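CCMAN5 (PDB 2XSG) hydrolyses alpha-linked mannose as a calcium-binding family 92 glycosidase and enables mannose-6-phosphate modification of yeast-produced lysosomal enzymes. Local coordinates at residues G449-A452 and A457-Q460; T513-A516 and S520-S523. All coordinates share one frame; numbering follows the deposited sequence.

Followed from the N terminus, the chain leaves helix 443-448 and enters residues 449-452. Interaction 1 joins these to the first turns of helix 455-474, closing a loop with four residues between the segments. After helix 478-495 and strands 496-497 and 508-512, interaction 2 folds 520-523 back on 513-516 around a three-residue connection. The two closures lie in series along the chain, neither nesting nor crossing, yet their centres are 12 Å apart. Y450 OH probably hydrogen-bonds A516 O at 2.8 Å, and R515 shares a backbone hydrogen bond with G453. Together these bonds tie the loop between two helices to the turn beyond strand 508-512.

Interaction 1. Residues G449-A452 and A457-Q460; sequences GYVA and ASVQ
S458 OG takes part in two hydrogen bonds. It accepts the backbone N-H of V451, with V451 N 3.1 Å from S458 OG and an N-H...O angle of 156°, and it makes a weak hydrogen bond to N454 O, one turn back along the chain. Because a carbonyl can only accept, the hydroxyl proton belongs to that second, weak bond. The torsion fits both roles: OG stands anti to the carbonyl carbon and beside its own backbone N (chi1 -62°), reaching back over the first turn of helix 455-474 as well as out to the loop.

Three carbons of the loop also pack against this oxygen. V451 CB lies 3.7 Å from S458 OG, and V451 CG2, the branch beside the backbone N, lies 3.8 Å from S458 OG. Y450 CB approaches S458 OG to 3.8 Å before its ring leads away towards K494 and L495 of helix 478-495; L495 also touches the S458 side chain. The contact is small, 125 Å² summed over both segments, but it gives a buried hydroxyl two partners. G449, the first residue past helix 443-448, has positive phi (92°); a CB there would be jammed against the preceding carbonyl O. The whole is a short loop joining helices 443-448 and 455-474 of the catalytic domain, consistent with an (alpha/alpha)6 barrel.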
# COMPACT_ATOMS: atom_id res chain seq x y z
N GLY A 449 20.37 25.27 -12.23
CA GLY A 449 20.20 23.82 -12.38
C GLY A 449 19.68 23.05 -11.18
O GLY A 449 19.74 21.81 -11.17
N TYR A 450 19.15 23.76 -10.18
CA TYR A 450 18.66 23.12 -8.94
C TYR A 450 17.88 24.08 -8.03
O TYR A 450 18.03 25.30 -8.12
CB TYR A 450 19.82 22.49 -8.14
CG TYR A 450 20.88 23.50 -7.76
CD1 TYR A 450 20.80 24.20 -6.55
CD2 TYR A 450 21.94 23.79 -8.62
CE1 TYR A 450 21.77 25.14 -6.20
CE2 TYR A 450 22.91 24.73 -8.28
CZ TYR A 450 22.82 25.40 -7.08
OH TYR A 450 23.79 26.33 -6.76
N VAL A 451 17.07 23.52 -7.15
CA VAL A 451 16.34 24.32 -6.16
C VAL A 451 17.28 24.63 -4.99
O VAL A 451 17.79 23.71 -4.35
CB VAL A 451 15.07 23.58 -5.67
CG1 VAL A 451 14.23 24.48 -4.75
CG2 VAL A 451 14.23 23.10 -6.87
N ALA A 452 17.50 25.92 -4.74
CA ALA A 452 18.42 26.39 -3.69
C ALA A 452 18.06 25.85 -2.31
O ALA A 452 16.93 26.00 -1.86
CB ALA A 452 18.45 27.93 -3.67
N ALA A 457 13.72 18.25 -3.14
CA ALA A 457 12.84 18.65 -4.23
C ALA A 457 13.54 18.49 -5.59
O ALA A 457 12.89 18.14 -6.58
CB ALA A 457 12.37 20.11 -4.02
N SER A 458 14.85 18.74 -5.62
CA SER A 458 15.66 18.60 -6.85
C SER A 458 15.72 17.17 -7.34
O SER A 458 15.35 16.91 -8.49
CB SER A 458 17.08 19.15 -6.67
OG SER A 458 17.07 20.55 -6.38
N VAL A 459 16.16 16.23 -6.49
CA VAL A 459 16.23 14.82 -6.89
C VAL A 459 14.86 14.27 -7.28
O VAL A 459 14.74 13.43 -8.17
CB VAL A 459 16.91 13.88 -5.82
CG1 VAL A 459 18.39 14.21 -5.62
CG2 VAL A 459 16.17 13.95 -4.51
N GLN A 460 13.81 14.75 -6.60
CA GLN A 460 12.46 14.29 -6.88
C GLN A 460 11.98 14.71 -8.25
O GLN A 460 11.44 13.90 -8.98
CB GLN A 460 11.49 14.75 -5.79
CG GLN A 460 11.60 13.88 -4.53
CD GLN A 460 10.63 14.30 -3.46
OE1 GLN A 460 9.45 14.01 -3.54
NE2 GLN A 460 11.12 15.01 -2.46

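Interaction 2. Residues T513-A516 and S520-S523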
# COMPACT_ATOMS: atom_id res chain seq x y z
N THR A 513 24.19 16.96 -1.37
CA THR A 513 24.41 18.01 -0.38
C THR A 513 23.60 19.27 -0.76
O THR A 513 23.54 19.62 -1.94
CB THR A 513 25.93 18.38 -0.31
OG1 THR A 513 26.68 17.20 -0.05
CG2 THR A 513 26.24 19.38 0.79
N PRO A 514 22.96 19.95 0.22
CA PRO A 514 22.25 21.17 -0.15
C PRO A 514 23.23 22.24 -0.67
O PRO A 514 24.37 22.35 -0.19
CB PRO A 514 21.61 21.61 1.17
CG PRO A 514 22.53 21.06 2.22
CD PRO A 514 22.90 19.71 1.67
N ARG A 515 22.77 23.02 -1.64
CA ARG A 515 23.61 24.00 -2.30
C ARG A 515 22.88 25.32 -2.36
O ARG A 515 21.71 25.38 -2.75
CB ARG A 515 23.96 23.53 -3.70
CG ARG A 515 25.32 23.96 -4.19
CD ARG A 515 25.51 23.63 -5.67
NE ARG A 515 26.83 24.08 -6.14
CZ ARG A 515 27.43 23.67 -7.24
NH1 ARG A 515 26.85 22.78 -8.05
NH2 ARG A 515 28.63 24.15 -7.54
N ALA A 516 23.58 26.38 -1.96
CA ALA A 516 23.04 27.73 -1.92
C ALA A 516 22.79 28.27 -3.34
O ALA A 516 23.29 27.70 -4.33
CB ALA A 516 23.97 28.66 -1.13
N SER A 520 27.58 28.04 -3.52
CA SER A 520 28.25 27.61 -2.27
C SER A 520 27.55 26.36 -1.78
O SER A 520 26.32 26.30 -1.80
CB SER A 520 28.08 28.64 -1.15
OG SER A 520 28.55 29.92 -1.52
N TRP A 521 28.32 25.38 -1.32
CA TRP A 521 27.73 24.22 -0.65
C TRP A 521 27.26 24.63 0.74
O TRP A 521 27.89 25.49 1.38
CB TRP A 521 28.74 23.09 -0.58
CG TRP A 521 29.08 22.59 -1.92
CD1 TRP A 521 30.21 22.85 -2.63
CD2 TRP A 521 28.25 21.77 -2.75
NE1 TRP A 521 30.16 22.22 -3.86
CE2 TRP A 521 28.97 21.55 -3.96
CE3 TRP A 521 26.99 21.18 -2.60
CZ2 TRP A 521 28.47 20.76 -5.00
CZ3 TRP A 521 26.48 20.40 -3.63
CH2 TRP A 521 27.23 20.19 -4.82
N GLN A 522 26.14 24.06 1.19
CA GLN A 522 25.64 24.36 2.53
C GLN A 522 26.01 23.26 3.51
O GLN A 522 26.05 22.08 3.15
CB GLN A 522 24.12 24.62 2.52
CG GLN A 522 23.73 25.94 1.82
CD GLN A 522 22.23 26.08 1.61
OE1 GLN A 522 21.71 27.19 1.50
NE2 GLN A 522 21.52 24.97 1.58
N SER A 523 26.31 23.65 4.74
CA SER A 523 26.71 22.72 5.78
C SER A 523 25.57 21.76 6.14
O SER A 523 24.43 22.20 6.31
CB SER A 523 27.16 23.52 7.02
OG SER A 523 27.20 22.70 8.17
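R515 and W521 face each other as a non-hydrogen-bonded antiparallel pair in a short beta-hairpin-like turn, R515 CA and W521 CA being 4.4 Å apart. The evidence is the two backbone bonds around them: A516 N to S520 O at 2.7 Å, and Q522 N to P514 O at 2.8 Å.

From CG to NE the R515 chain is extended across the indole. CB borders CE3 and CZ3. CG sits over the face of the six-membered ring, 3.9 Å from the W521 centroid in a CH-pi contact, and also meets S520 O. CD passes CH2, with R515 CD 3.9 Å from W521 CH2. NE lies near CZ2 and CE2 while hydrogen-bonding G519 O. R515 CZ is 3.8 Å from W521 CZ2, and the 7° between the planes shows the guanidinium lying flat on the indole, in an off-centre cation-pi stack; NH1 is held by K494 O. W521 meets it although its CB starts away from 513-516: CG is anti to the carbonyl carbon (chi1 -65°), and the indole swings back. With an alanine in place of W521, the guanidinium of R515 would probably lose its flat partner and R515 CG its ring face, leaving the bonds to K494 O and G519 O to hold the group.

Beyond that face, Q522 reaches across P514 towards A516, its NE2 3.4 Å from P514 CB. At the indole's edge, T513 O lies in the ring plane, 3.5 Å from W521 CZ3.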